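Uncharacterized protein (Pseudomonas aeruginosa PAO1, PDB 4R1D) probably acts as a lipase of the alpha/beta-hydrolase family, a calcium-binding effector, Tle4, of the H2 type VI secretion system that is held in complex with the inhibitor Tli4. Local coordinates at residues Glu152-Asn157 against Ala166-Glu171; Glu192-Ala197 against Gly551-Thr556; Thr289-Met294 against Tyr376-Glu381; Pro337-Cys342 against Arg441-Lys446. One frame throughout, in Å; residues are numbered along the deposited sequence.

Interaction 1. Residues Glu152-Asn157 against Ala166-Glu171. With CA (calcium ion), chain C.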
# COMPACT_ATOMS: atom_id res chain seq x y z
N GLU A 152 -0.44 25.50 -3.48
CA GLU A 152 -1.61 26.06 -4.14
C GLU A 152 -1.68 27.57 -3.90
O GLU A 152 -1.84 28.36 -4.84
CB GLU A 152 -2.89 25.39 -3.64
CG GLU A 152 -4.16 25.80 -4.37
CD GLU A 152 -4.41 24.99 -5.63
OE1 GLU A 152 -3.97 23.84 -5.72
OE2 GLU A 152 -5.06 25.51 -6.55
N ARG A 153 -1.57 27.98 -2.64
CA ARG A 153 -1.67 29.41 -2.33
C ARG A 153 -0.47 30.19 -2.82
O ARG A 153 -0.60 31.30 -3.35
CB ARG A 153 -1.93 29.68 -0.84
CG ARG A 153 -0.82 29.37 0.15
CD ARG A 153 -1.28 29.78 1.57
NE ARG A 153 -0.22 29.66 2.56
CZ ARG A 153 0.50 30.67 3.02
NH1 ARG A 153 0.27 31.91 2.59
NH2 ARG A 153 1.45 30.45 3.91
N ARG A 154 0.72 29.61 -2.67
CA ARG A 154 1.93 30.29 -3.15
C ARG A 154 1.87 30.48 -4.66
O ARG A 154 2.13 31.57 -5.17
CB ARG A 154 3.19 29.52 -2.74
CG ARG A 154 3.50 29.57 -1.22
CD ARG A 154 4.38 30.77 -0.87
NE ARG A 154 4.83 30.72 0.52
CZ ARG A 154 4.28 31.43 1.51
NH1 ARG A 154 3.27 32.26 1.26
NH2 ARG A 154 4.76 31.31 2.74
N LEU A 155 1.52 29.43 -5.39
CA LEU A 155 1.54 29.52 -6.86
C LEU A 155 0.39 30.35 -7.42
O LEU A 155 0.46 30.82 -8.56
CB LEU A 155 1.59 28.12 -7.49
CG LEU A 155 2.87 27.33 -7.17
CD1 LEU A 155 2.70 25.85 -7.51
CD2 LEU A 155 4.08 27.92 -7.90
N ASP A 156 -0.65 30.54 -6.62
CA ASP A 156 -1.80 31.37 -6.98
C ASP A 156 -1.54 32.83 -6.62
O ASP A 156 -2.36 33.71 -6.92
CB ASP A 156 -3.06 30.89 -6.25
CG ASP A 156 -3.67 29.64 -6.87
OD1 ASP A 156 -3.19 29.24 -7.95
OD2 ASP A 156 -4.62 29.07 -6.27
N ASN A 157 -0.41 33.10 -5.98
CA ASN A 157 -0.09 34.43 -5.50
C ASN A 157 1.37 34.81 -5.71
O ASN A 157 2.08 35.06 -4.75
CB ASN A 157 -0.45 34.55 -4.02
CG ASN A 157 -1.96 34.51 -3.79
OD1 ASN A 157 -2.65 35.51 -3.97
ND2 ASN A 157 -2.48 33.33 -3.42
N ALA A 166 4.27 38.00 -1.08
CA ALA A 166 4.98 37.48 0.08
C ALA A 166 5.71 36.18 -0.24
O ALA A 166 5.21 35.36 -1.01
CB ALA A 166 4.02 37.26 1.25
N TRP A 167 6.88 36.02 0.37
CA TRP A 167 7.72 34.84 0.21
C TRP A 167 8.49 34.86 -1.11
O TRP A 167 9.72 34.74 -1.13
CB TRP A 167 6.91 33.54 0.38
CG TRP A 167 7.79 32.35 0.63
CD1 TRP A 167 8.27 31.92 1.84
CD2 TRP A 167 8.32 31.45 -0.35
NE1 TRP A 167 9.06 30.80 1.67
CE2 TRP A 167 9.10 30.50 0.34
CE3 TRP A 167 8.20 31.36 -1.74
CZ2 TRP A 167 9.76 29.46 -0.32
CZ3 TRP A 167 8.85 30.33 -2.39
CH2 TRP A 167 9.62 29.40 -1.69
N TRP A 168 7.76 35.04 -2.22
CA TRP A 168 8.40 35.13 -3.53
C TRP A 168 9.34 36.32 -3.59
O TRP A 168 10.33 36.29 -4.30
CB TRP A 168 7.35 35.27 -4.64
CG TRP A 168 6.42 34.09 -4.76
CD1 TRP A 168 5.09 34.07 -4.48
CD2 TRP A 168 6.77 32.76 -5.16
NE1 TRP A 168 4.57 32.82 -4.71
CE2 TRP A 168 5.59 31.99 -5.12
CE3 TRP A 168 7.96 32.15 -5.56
CZ2 TRP A 168 5.56 30.64 -5.47
CZ3 TRP A 168 7.94 30.81 -5.91
CH2 TRP A 168 6.75 30.07 -5.86
N ASN A 169 9.02 37.36 -2.83
CA ASN A 169 9.80 38.59 -2.91
C ASN A 169 11.06 38.60 -2.06
O ASN A 169 11.80 39.60 -2.04
CB ASN A 169 8.93 39.82 -2.58
CG ASN A 169 8.56 39.90 -1.10
OD1 ASN A 169 9.05 39.14 -0.27
ND2 ASN A 169 7.67 40.84 -0.78
N ASP A 170 11.32 37.51 -1.35
CA ASP A 170 12.48 37.45 -0.47
C ASP A 170 12.99 36.01 -0.36
O ASP A 170 14.00 35.65 -0.98
CB ASP A 170 12.12 38.01 0.91
CG ASP A 170 13.30 38.03 1.88
OD1 ASP A 170 14.37 37.48 1.57
OD2 ASP A 170 13.13 38.60 2.97
N GLU A 171 12.27 35.20 0.41
CA GLU A 171 12.68 33.81 0.64
C GLU A 171 12.98 33.02 -0.64
O GLU A 171 13.96 32.26 -0.70
CB GLU A 171 11.63 33.09 1.50
CG GLU A 171 11.54 33.56 2.95
CD GLU A 171 10.56 34.72 3.18
OE1 GLU A 171 10.32 35.52 2.25
OE2 GLU A 171 10.04 34.83 4.31
CA CA C . -4.79 27.31 -8.16
O HOH W 1 2.47 34.91 -1.94
O HOH W 2 -7.27 27.36 -7.44
O HOH W 3 -5.75 28.95 -9.99
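R154, in the last turn of helix 141-155, faces W167 and W168 of the loop that follows strand 163-164; the backbones keep apart, with the R154 and W168 CA atoms 8.1 Å from each other. W167 to D170 form a type I beta turn, which sets the two indoles against the helix end.

The guanidinium of R154 lies flat on one face of W167, planes 13° apart, in a cation-pi stack with NE 3.4 Å from W167 CG. A bend at chi2 (-90°) turns CD of R154 to the loop, where it packs on W167 CB and CE3; E171 CB lies over the opposite face of that ring. W168 comes in by its edge: NE1 donates to R154 O at 2.8 Å, from above the carbonyl plane, while N157 N reaches the same oxygen from the other face. L155 CD2 adds apolar packing 3.9 Å from W168 CZ2, and water 1 joins N157 O to A166 O.

The helix end also carries the calcium ion. E152 binds it through OE2 at 2.4 Å and D156 through both carboxylate oxygens, two acidic side chains one helical turn apart and so able to share one ion; the backbone O of F202, OD1 of D203 and two waters complete the coordination. N157 ND2 bonds R153 O at 2.8 Å, tying the residue after D156 back to the helix.

At the helix's C-terminal end the indole N-H gives R154 O a second donor opposite N157 N, and a flat aromatic face suits R154's planar, delocalised cation, still partly exposed.

Interaction 2. Residues Glu192-Ala197 against Gly551-Thr556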
# COMPACT_ATOMS: atom_id res chain seq x y z
N GLU A 192 12.39 38.14 -13.59
CA GLU A 192 11.90 37.64 -14.89
C GLU A 192 11.13 36.36 -14.75
O GLU A 192 10.03 36.21 -15.28
CB GLU A 192 13.08 37.22 -15.75
CG GLU A 192 13.17 37.98 -16.95
CD GLU A 192 13.43 39.36 -16.57
OE1 GLU A 192 12.47 40.13 -16.56
OE2 GLU A 192 14.60 39.63 -16.23
N GLU A 193 11.77 35.40 -14.11
CA GLU A 193 11.25 34.05 -13.98
C GLU A 193 9.92 34.03 -13.25
O GLU A 193 8.99 33.33 -13.66
CB GLU A 193 12.27 33.13 -13.31
CG GLU A 193 13.49 32.85 -14.18
CD GLU A 193 14.54 32.04 -13.46
OE1 GLU A 193 14.63 32.14 -12.22
OE2 GLU A 193 15.27 31.29 -14.13
N LEU A 194 9.81 34.81 -12.18
CA LEU A 194 8.56 34.89 -11.44
C LEU A 194 7.47 35.59 -12.26
O LEU A 194 6.31 35.20 -12.23
CB LEU A 194 8.75 35.60 -10.10
CG LEU A 194 9.67 34.83 -9.14
CD1 LEU A 194 10.09 35.69 -7.97
CD2 LEU A 194 8.99 33.55 -8.66
N LEU A 195 7.84 36.63 -12.98
CA LEU A 195 6.84 37.29 -13.81
C LEU A 195 6.33 36.32 -14.85
O LEU A 195 5.13 36.21 -15.10
CB LEU A 195 7.44 38.54 -14.48
CG LEU A 195 6.49 39.38 -15.34
CD1 LEU A 195 5.24 39.80 -14.57
CD2 LEU A 195 7.23 40.61 -15.86
N ARG A 196 7.24 35.58 -15.46
CA ARG A 196 6.86 34.59 -16.45
C ARG A 196 5.96 33.54 -15.80
O ARG A 196 4.95 33.15 -16.37
CB ARG A 196 8.09 33.91 -17.03
CG ARG A 196 7.76 32.71 -17.89
CD ARG A 196 6.91 33.11 -19.09
NE ARG A 196 7.49 32.76 -20.39
CZ ARG A 196 8.77 32.47 -20.61
NH1 ARG A 196 9.67 32.49 -19.63
NH2 ARG A 196 9.17 32.17 -21.84
N ALA A 197 6.33 33.08 -14.62
CA ALA A 197 5.58 32.00 -13.99
C ALA A 197 4.19 32.48 -13.63
O ALA A 197 3.23 31.70 -13.67
CB ALA A 197 6.32 31.47 -12.77
N GLY A 551 11.75 24.32 -7.67
CA GLY A 551 11.68 23.45 -8.83
C GLY A 551 10.54 23.83 -9.77
O GLY A 551 10.72 23.89 -10.99
N VAL A 552 9.37 24.10 -9.21
CA VAL A 552 8.21 24.42 -10.05
C VAL A 552 8.45 25.68 -10.86
O VAL A 552 8.15 25.73 -12.07
CB VAL A 552 6.95 24.54 -9.20
CG1 VAL A 552 5.80 25.15 -10.03
CG2 VAL A 552 6.57 23.17 -8.65
N ILE A 553 8.99 26.71 -10.21
CA ILE A 553 9.31 27.95 -10.90
C ILE A 553 10.32 27.74 -12.04
O ILE A 553 10.12 28.21 -13.16
CB ILE A 553 9.82 29.03 -9.95
CG1 ILE A 553 8.72 29.44 -8.96
CG2 ILE A 553 10.33 30.24 -10.78
CD1 ILE A 553 7.42 29.94 -9.64
N LYS A 554 11.41 27.04 -11.75
CA LYS A 554 12.41 26.77 -12.77
C LYS A 554 11.85 25.95 -13.95
O LYS A 554 12.05 26.31 -15.11
CB LYS A 554 13.64 26.11 -12.17
CG LYS A 554 14.47 27.05 -11.27
CD LYS A 554 15.03 28.24 -12.05
CE LYS A 554 15.93 29.13 -11.18
NZ LYS A 554 16.73 30.12 -11.98
N ILE A 555 11.13 24.87 -13.65
CA ILE A 555 10.57 24.02 -14.69
C ILE A 555 9.60 24.80 -15.59
O ILE A 555 9.56 24.60 -16.80
CB ILE A 555 9.85 22.79 -14.08
CG1 ILE A 555 10.90 21.87 -13.43
CG2 ILE A 555 9.01 22.05 -15.17
CD1 ILE A 555 10.35 20.88 -12.38
N THR A 556 8.82 25.67 -14.97
CA THR A 556 7.84 26.51 -15.67
C THR A 556 8.45 27.39 -16.77
O THR A 556 7.78 27.72 -17.76
CB THR A 556 7.07 27.37 -14.64
OG1 THR A 556 6.33 26.51 -13.75
CG2 THR A 556 6.10 28.32 -15.31
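E193 and K554 make the polar part of this contact, a salt bridge between helices whose axes approach to 9.3 Å at 81°. K554 NZ sits before both carboxylate oxygens: the bond to E193 OE2 at 2.9 Å uses the syn lone pair, whereas the one to OE1 is weak. The glutamate chain is extended beyond CG, with CD anti to CA (chi2 175°). The lysine starts away from the partner helix and bends at chi2, after which its long chain carries the ammonium across. P188 O also accepts from NZ, so the amine is held by backbone carbonyl and carboxylate alike. A long, flexible base and an acid suit this partly exposed border.

Apolar contacts fill the buried side. I553 CD1 meets A197 CB at 3.7 Å and L194 CD2 at 4.1 Å, the leucine and isoleucine side chains crossing at about a right angle. A197 offers only a methyl, which lets the backbones come close: its CA is 6.2 Å from that of T556, and T556 CG2 packs 3.9 Å from A197 CA.

Within helix 542-556, T556 OG1 donates to V552 O at 2.6 Å. This satisfies the buried hydroxyl with a carbonyl one turn back and leaves CG2, anti to the backbone N, to face A197.

Helix 542-556 is thus sandwiched: I553, K554 and T556 meet helix 191-197, while V552, and T556 again, pack on F202 of strand 201-206 and I251 of strand 250-255. Helix 191-197 thereby lies outside the C-terminal helix that covers the parallel sheet.

Interaction 3. Residues Thr289-Met294 against Tyr376-Glu381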
# COMPACT_ATOMS: atom_id res chain seq x y z
N THR A 289 16.33 -0.16 5.33
CA THR A 289 15.34 -0.28 6.40
C THR A 289 14.38 -1.44 6.16
O THR A 289 13.87 -2.01 7.12
CB THR A 289 14.53 1.02 6.64
OG1 THR A 289 13.71 1.31 5.49
CG2 THR A 289 15.45 2.20 6.96
N ILE A 290 14.13 -1.81 4.91
CA ILE A 290 13.18 -2.90 4.64
C ILE A 290 13.65 -4.19 5.29
O ILE A 290 12.84 -5.01 5.74
CB ILE A 290 12.90 -3.11 3.12
CG1 ILE A 290 11.71 -4.06 2.92
CG2 ILE A 290 14.13 -3.66 2.41
CD1 ILE A 290 11.44 -4.39 1.46
N TYR A 291 14.96 -4.38 5.35
CA TYR A 291 15.49 -5.56 6.02
C TYR A 291 15.21 -5.50 7.52
O TYR A 291 14.77 -6.46 8.11
CB TYR A 291 16.99 -5.69 5.75
CG TYR A 291 17.61 -6.95 6.28
CD1 TYR A 291 17.94 -7.06 7.63
CD2 TYR A 291 17.91 -8.02 5.45
CE1 TYR A 291 18.51 -8.20 8.13
CE2 TYR A 291 18.49 -9.18 5.95
CZ TYR A 291 18.80 -9.25 7.29
OH TYR A 291 19.37 -10.38 7.82
N HIS A 292 15.47 -4.35 8.14
CA HIS A 292 15.17 -4.22 9.56
C HIS A 292 13.72 -4.56 9.83
O HIS A 292 13.41 -5.37 10.71
CB HIS A 292 15.43 -2.79 10.06
CG HIS A 292 14.89 -2.55 11.44
ND1 HIS A 292 13.57 -2.22 11.67
CD2 HIS A 292 15.47 -2.66 12.66
CE1 HIS A 292 13.37 -2.11 12.97
NE2 HIS A 292 14.51 -2.37 13.60
N HIS A 293 12.82 -3.95 9.07
CA HIS A 293 11.39 -4.10 9.33
C HIS A 293 10.90 -5.53 9.13
O HIS A 293 10.11 -6.01 9.94
CB HIS A 293 10.59 -3.09 8.50
CG HIS A 293 10.99 -1.68 8.76
ND1 HIS A 293 10.73 -0.64 7.88
CD2 HIS A 293 11.67 -1.13 9.80
CE1 HIS A 293 11.22 0.48 8.38
NE2 HIS A 293 11.79 0.21 9.54
N MET A 294 11.37 -6.19 8.08
CA MET A 294 10.97 -7.56 7.81
C MET A 294 11.53 -8.54 8.84
O MET A 294 10.92 -9.58 9.09
CB MET A 294 11.37 -7.98 6.39
CG MET A 294 10.55 -7.26 5.31
SD MET A 294 10.89 -7.88 3.66
CE MET A 294 10.02 -9.44 3.76
N TYR A 376 20.45 -15.27 8.04
CA TYR A 376 20.65 -13.85 7.78
C TYR A 376 19.91 -13.37 6.54
O TYR A 376 20.04 -12.22 6.14
CB TYR A 376 22.15 -13.45 7.72
CG TYR A 376 22.94 -14.04 6.57
CD1 TYR A 376 23.03 -13.39 5.35
CD2 TYR A 376 23.60 -15.26 6.71
CE1 TYR A 376 23.76 -13.92 4.29
CE2 TYR A 376 24.32 -15.81 5.66
CZ TYR A 376 24.40 -15.14 4.46
OH TYR A 376 25.12 -15.68 3.42
N GLY A 377 19.12 -14.26 5.94
CA GLY A 377 18.36 -13.91 4.75
C GLY A 377 17.19 -13.01 5.07
O GLY A 377 16.83 -12.85 6.23
N LEU A 378 16.59 -12.42 4.04
CA LEU A 378 15.47 -11.50 4.25
C LEU A 378 14.26 -12.23 4.83
O LEU A 378 13.58 -11.72 5.73
CB LEU A 378 15.08 -10.88 2.92
CG LEU A 378 14.02 -9.78 3.02
CD1 LEU A 378 14.58 -8.59 3.79
CD2 LEU A 378 13.60 -9.37 1.61
N VAL A 379 13.99 -13.41 4.29
CA VAL A 379 12.98 -14.30 4.84
C VAL A 379 13.61 -15.66 5.15
O VAL A 379 13.54 -16.59 4.35
CB VAL A 379 11.80 -14.48 3.88
CG1 VAL A 379 10.69 -15.29 4.56
CG2 VAL A 379 11.27 -13.13 3.45
N PRO A 380 14.25 -15.75 6.33
CA PRO A 380 14.85 -17.02 6.74
C PRO A 380 13.78 -18.10 6.80
O PRO A 380 12.57 -17.82 6.82
CB PRO A 380 15.38 -16.72 8.14
CG PRO A 380 14.57 -15.54 8.62
CD PRO A 380 14.31 -14.73 7.38
N GLU A 381 14.23 -19.35 6.82
CA GLU A 381 13.32 -20.48 6.85
C GLU A 381 12.29 -20.34 7.98
O GLU A 381 11.12 -20.70 7.81
CB GLU A 381 14.12 -21.78 7.00
CG GLU A 381 13.34 -23.01 6.61
CD GLU A 381 12.91 -22.97 5.15
OE1 GLU A 381 13.79 -23.08 4.27
OE2 GLU A 381 11.69 -22.81 4.88
O HOH W 4 11.29 -12.39 7.22
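Y291 and M294, one turn apart on helix 289-296, receive the loop residues Y376 to V379. The phenol of Y291 donates to Y376 O at 2.6 Å, the carbonyl oxygen lying at the ring edge near its plane while the hydroxyl stands above the carbonyl plane. Alongside, Y291 CD2 touches L378 CD1 at 3.8 Å as the two side chains slide past each other in opposite directions.

M294 closes on L378 from its other side. Its SD is 3.7 Å from L378 CD2, and the bend at chi3 (74°) turns CE to V379 CG2, 3.9 Å away. An unbranched, pliable thioether suits this place, because one side chain fits itself to a leucine and to a beta-branched valine. L378 is wedged between tyrosine and methionine: its CG, anti to the backbone N (chi1 -173°), is placed near M294 SD, and CD1 lies between Y291 CD2 and that sulfur. Water 4 donates to L378 O at 2.8 Å and, weakly, to M294 O.

The next shell sets these groups in place. W445 NE1 also bonds Y291 OH, so the buried hydroxyl is engaged from two directions. R295 NH1 makes a weak bond to G377 O, R401 NH2 binds V379 O, and Y376 stacks on Y359.

Helix 289-296 is here packed between structures: M294 and I290 lean on helix 310-317, whereas Y291 rests on L339 and L443 of strands 339-342 and 443-446. The loop of residues 376-381 lies beside the same mixed sheet, with Y376 touching L341, and so links helix 289-296 with strands 339-342 and 358-359.

Interaction 4. Residues Pro337-Cys342 against Arg441-Lys446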
# COMPACT_ATOMS: atom_id res chain seq x y z
N PRO A 337 28.58 -3.38 0.30
CA PRO A 337 27.73 -4.06 1.28
C PRO A 337 27.07 -3.13 2.29
O PRO A 337 27.58 -2.04 2.58
CB PRO A 337 28.70 -5.01 1.99
CG PRO A 337 30.04 -4.36 1.84
CD PRO A 337 30.00 -3.75 0.46
N TRP A 338 25.92 -3.57 2.81
CA TRP A 338 25.18 -2.83 3.82
C TRP A 338 24.70 -3.74 4.95
O TRP A 338 24.17 -3.27 5.94
CB TRP A 338 24.00 -2.10 3.18
CG TRP A 338 23.11 -2.95 2.31
CD1 TRP A 338 23.18 -3.10 0.96
CD2 TRP A 338 21.99 -3.74 2.74
NE1 TRP A 338 22.18 -3.93 0.51
CE2 TRP A 338 21.44 -4.34 1.59
CE3 TRP A 338 21.40 -4.00 3.98
CZ2 TRP A 338 20.32 -5.19 1.64
CZ3 TRP A 338 20.29 -4.84 4.03
CH2 TRP A 338 19.77 -5.42 2.87
N LEU A 339 24.90 -5.04 4.79
CA LEU A 339 24.44 -5.98 5.80
C LEU A 339 25.68 -6.65 6.36
O LEU A 339 26.36 -7.38 5.64
CB LEU A 339 23.53 -7.04 5.18
CG LEU A 339 23.09 -8.19 6.10
CD1 LEU A 339 22.25 -7.69 7.26
CD2 LEU A 339 22.33 -9.27 5.33
N PHE A 340 25.96 -6.38 7.62
CA PHE A 340 27.23 -6.79 8.23
C PHE A 340 27.05 -7.77 9.37
O PHE A 340 26.27 -7.53 10.30
CB PHE A 340 27.99 -5.56 8.73
CG PHE A 340 28.19 -4.50 7.70
CD1 PHE A 340 29.24 -4.57 6.80
CD2 PHE A 340 27.31 -3.42 7.61
CE1 PHE A 340 29.43 -3.59 5.85
CE2 PHE A 340 27.49 -2.44 6.67
CZ PHE A 340 28.56 -2.52 5.77
N LEU A 341 27.79 -8.87 9.32
CA LEU A 341 27.80 -9.84 10.40
C LEU A 341 29.10 -9.63 11.19
O LEU A 341 30.18 -9.86 10.66
CB LEU A 341 27.75 -11.25 9.84
CG LEU A 341 26.39 -11.89 9.51
CD1 LEU A 341 25.35 -10.90 9.00
CD2 LEU A 341 26.56 -13.06 8.54
N CYS A 342 28.97 -9.17 12.43
CA CYS A 342 30.13 -8.75 13.23
C CYS A 342 30.23 -9.54 14.53
O CYS A 342 29.24 -10.10 15.00
CB CYS A 342 30.03 -7.26 13.58
SG CYS A 342 29.94 -6.16 12.16
N ARG A 441 21.21 2.42 8.29
CA ARG A 441 22.06 2.51 7.11
C ARG A 441 23.08 1.37 7.07
O ARG A 441 23.34 0.79 6.02
CB ARG A 441 22.74 3.88 7.07
CG ARG A 441 23.56 4.11 5.81
CD ARG A 441 25.05 3.77 6.02
NE ARG A 441 25.78 3.99 4.78
CZ ARG A 441 27.04 4.42 4.69
NH1 ARG A 441 27.75 4.69 5.79
NH2 ARG A 441 27.58 4.59 3.50
N ASP A 442 23.67 1.07 8.22
CA ASP A 442 24.45 -0.16 8.36
C ASP A 442 23.60 -1.12 9.13
O ASP A 442 23.23 -0.86 10.28
CB ASP A 442 25.76 0.08 9.13
CG ASP A 442 26.73 0.95 8.37
OD1 ASP A 442 26.68 0.94 7.12
OD2 ASP A 442 27.55 1.64 9.01
N LEU A 443 23.25 -2.24 8.50
CA LEU A 443 22.40 -3.21 9.13
C LEU A 443 23.36 -4.23 9.73
O LEU A 443 24.01 -4.97 9.00
CB LEU A 443 21.50 -3.87 8.09
CG LEU A 443 20.20 -4.51 8.60
CD1 LEU A 443 20.50 -5.46 9.75
CD2 LEU A 443 19.23 -3.45 9.03
N ILE A 444 23.45 -4.24 11.05
CA ILE A 444 24.47 -5.04 11.74
C ILE A 444 23.90 -6.12 12.64
O ILE A 444 23.11 -5.84 13.53
CB ILE A 444 25.38 -4.14 12.61
CG1 ILE A 444 26.06 -3.07 11.75
CG2 ILE A 444 26.40 -5.00 13.36
CD1 ILE A 444 26.42 -1.81 12.55
N TRP A 445 24.31 -7.36 12.40
CA TRP A 445 24.01 -8.46 13.31
C TRP A 445 25.29 -8.64 14.11
O TRP A 445 26.32 -9.00 13.55
CB TRP A 445 23.78 -9.75 12.53
CG TRP A 445 22.41 -9.94 11.93
CD1 TRP A 445 22.07 -9.82 10.61
CD2 TRP A 445 21.23 -10.36 12.61
NE1 TRP A 445 20.74 -10.12 10.43
CE2 TRP A 445 20.20 -10.45 11.65
CE3 TRP A 445 20.93 -10.66 13.94
CZ2 TRP A 445 18.90 -10.83 11.97
CZ3 TRP A 445 19.64 -11.04 14.27
CH2 TRP A 445 18.63 -11.11 13.29
N LYS A 446 25.21 -8.39 15.41
CA LYS A 446 26.39 -8.50 16.26
C LYS A 446 26.26 -9.71 17.18
O LYS A 446 25.25 -9.86 17.87
CB LYS A 446 26.56 -7.22 17.06
CG LYS A 446 27.78 -7.20 17.96
CD LYS A 446 27.81 -5.95 18.82
CE LYS A 446 28.40 -4.78 18.06
NZ LYS A 446 28.82 -3.69 18.99
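W338 and L443 begin a parallel pairing of strands 339-342 and 443-446, whose axes run 4.7 Å apart at 18°, with L339 opposite L443 and C342 opposite K446, and whose hydrogen bonds alternate as parallel pairing requires: L443 N to W338 O, F340 N to L443 O at 2.8 Å, W445 N to F340 O, and C342 N to W445 O.

On the face of L339, L341, L443 and W445, aliphatic side chains pack with an indole. L339 CD1 touches L443 CD1 at 3.8 Å and W445 CD1 at 4.0 Å, while L341 and W445 lie side by side, pointing the same way, with L341 CD1 to W445 CD1 at 3.8 Å. Leucines suit this buried surface because their branched ends pack against the broad indole.

The two strands are the central pair of a four-stranded mixed sheet, flanked antiparallel by 358-359 and 477-479. At the start of strand 339-342 W338 and L339 both face Y359, a classic beta bulge. W338 CG lies between the backbone N and the carbonyl carbon (chi1 51°), and the ring edge near CE3 meets L443 CB at 4.1 Å.

On the other face, C342 SG lies 3.9 Å from I444 CG2, a small thiol beside a branched chain. F340 CE2 is 3.5 Å from D442 OD1, ring and carboxylate planes being 89° apart. That carboxylate has its salt bridge with R333 and also accepts from L483 N, while R441 pairs with D503.

How the interactions relate
The four contacts form two pairs at opposite sides of the chain's centre, with about 45 Å between the centres of one pair and those of the other. Interactions 1 and 2 touch: W168 CZ3 lies 3.4 Å from I553 CG1, and W168 CE3 lies 3.6 Å from L194 CD2, so the indole is shared by both. Calcium is bound within interaction 1, and F202, another of its ligands, packs on T556 of interaction 2. Interactions 3 and 4, centres 12 Å apart and far from the calcium ion, meet at Y291, whose OH is 3.0 Å from W445 NE1. Both are nested in the chain loop that interaction 2 closes.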